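Local coordinates for amidohydrolase 3 domain-containing protein (Bacillus thuringiensis serovar konkukian, PDB 3GGM) that is of unknown function, but forms the N-terminal part of a probable amidohydrolase that may hydrolyse non-peptide carbon-nitrogen bonds, at the interface of chains A and B. Numbering follows the deposited sequence. Chains: chain A/B, uncharacterized protein BT9727_2919.

The interface of chains A and B. Residues chain A 54, 57-60; chain B 63, 67-69.
A parallel beta-sheet pairing joins the two chains: strand A:58-61 takes strand B:68-71 as its neighbour, A:Arg58 bridging B:Ile68 and A:Ala59 bridging B:His69. The two-fold repeats it with the chains exchanged, so each copy lends its C-terminal strand to the other, an apparent strand exchange. B:His67, B:Ile68 and B:His69 form the His-X-His signature of the amidohydrolase superfamily, whose histidines usually bind the catalytic metal; no metal accompanies them here. In the intact protein this strand would be expected to belong to the catalytic barrel, so the pairing may be a product of the truncated construct.

Backbone geometry supports the assignment. The N of A:Arg58 donates to the O of B:His67 at 2.9 Å. The N of B:His69 donates to the O of A:Arg58 at 2.8 Å. A third bond runs from the N of A:Ile60 to the O of B:His69 at 3.0 Å. A:Arg58 thus uses both its amide and its carbonyl, as parallel pairing requires.

Side chains pack at either face of this ladder. On one, A:Ile60 and B:Ile68 meet at a slant, methyl CD1 of A:Ile60 lying 3.7 Å from branch methyl CG2 of B:Ile68. The other B:Ile68 terminus, CD1, touches CB of A:Arg58 at 3.7 Å; the rest of the arginine side chain lies farther from that methyl.

On the opposite face, B:His69 hides 58 Å² of its surface against chain A. With CG anti to its backbone N (chi1 171°), its imidazole swings towards A:Leu54, and the two side chains cross at about a right angle. Methyl CD2 of A:Leu54 sits over the ring face, 4.0 Å from the centroid, a CH-pi contact displaced towards the ring's attachment point, since this methyl is 3.5 Å from CG of B:His69.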
# COMPACT_ATOMS: atom_id res chain seq x y z
N LEU A 54 5.75 -2.21 -18.92
CA LEU A 54 4.86 -2.66 -17.86
C LEU A 54 3.86 -3.75 -18.28
O LEU A 54 3.16 -4.32 -17.44
CB LEU A 54 4.09 -1.46 -17.29
CG LEU A 54 4.96 -0.42 -16.58
CD1 LEU A 54 4.15 0.84 -16.30
CD2 LEU A 54 5.52 -1.02 -15.27
N LYS A 57 0.46 -3.71 -16.70
CA LYS A 57 0.33 -3.85 -15.26
C LYS A 57 0.11 -2.44 -14.74
O LYS A 57 0.50 -1.47 -15.40
CB LYS A 57 1.62 -4.35 -14.62
CG LYS A 57 2.08 -5.74 -14.98
CD LYS A 57 3.42 -6.03 -14.33
CE LYS A 57 3.88 -7.45 -14.58
NZ LYS A 57 4.17 -7.69 -16.02
N ARG A 58 -0.48 -2.32 -13.56
CA ARG A 58 -0.68 -1.02 -12.95
C ARG A 58 0.61 -0.70 -12.22
O ARG A 58 1.14 -1.55 -11.51
CB ARG A 58 -1.83 -1.06 -11.94
CG ARG A 58 -1.99 0.25 -11.16
CD ARG A 58 -3.25 0.22 -10.29
NE ARG A 58 -4.47 0.09 -11.10
CZ ARG A 58 -4.94 1.02 -11.92
NH1 ARG A 58 -4.30 2.18 -12.06
NH2 ARG A 58 -6.05 0.80 -12.60
N ALA A 59 1.12 0.52 -12.38
CA ALA A 59 2.35 0.91 -11.70
C ALA A 59 1.98 1.81 -10.51
O ALA A 59 1.22 2.76 -10.65
CB ALA A 59 3.28 1.64 -12.65
N ILE A 60 2.52 1.49 -9.34
CA ILE A 60 2.24 2.26 -8.13
C ILE A 60 3.54 2.61 -7.39
O ILE A 60 4.46 1.80 -7.30
CB ILE A 60 1.31 1.46 -7.20
CG1 ILE A 60 0.11 0.94 -7.99
CG2 ILE A 60 0.81 2.33 -6.07
CD1 ILE A 60 -0.73 -0.11 -7.27
N LEU B 63 4.19 -5.29 -1.80
CA LEU B 63 3.02 -5.63 -2.60
C LEU B 63 3.50 -6.50 -3.76
O LEU B 63 4.24 -6.03 -4.63
CB LEU B 63 2.38 -4.36 -3.15
CG LEU B 63 0.89 -4.41 -3.53
CD1 LEU B 63 0.63 -3.30 -4.55
CD2 LEU B 63 0.50 -5.76 -4.10
N HIS B 67 -0.25 -8.44 -11.43
CA HIS B 67 -0.84 -7.31 -12.15
C HIS B 67 -0.32 -5.95 -11.70
O HIS B 67 -0.75 -4.92 -12.22
CB HIS B 67 -2.35 -7.32 -11.97
CG HIS B 67 -2.96 -8.68 -12.12
ND1 HIS B 67 -3.09 -9.56 -11.07
CD2 HIS B 67 -3.46 -9.32 -13.21
CE1 HIS B 67 -3.65 -10.68 -11.49
NE2 HIS B 67 -3.88 -10.56 -12.79
N ILE B 68 0.58 -5.94 -10.73
CA ILE B 68 1.10 -4.68 -10.19
C ILE B 68 2.61 -4.55 -10.27
O ILE B 68 3.35 -5.49 -9.98
CB ILE B 68 0.70 -4.51 -8.70
CG1 ILE B 68 -0.81 -4.60 -8.53
CG2 ILE B 68 1.22 -3.18 -8.16
CD1 ILE B 68 -1.57 -3.49 -9.19
N HIS B 69 3.08 -3.38 -10.69
CA HIS B 69 4.51 -3.13 -10.72
C HIS B 69 4.71 -2.02 -9.70
O HIS B 69 4.15 -0.93 -9.84
CB HIS B 69 5.00 -2.64 -12.08
CG HIS B 69 6.43 -2.18 -12.06
ND1 HIS B 69 7.48 -3.01 -12.38
CD2 HIS B 69 6.97 -1.01 -11.67
CE1 HIS B 69 8.62 -2.36 -12.19
NE2 HIS B 69 8.34 -1.15 -11.75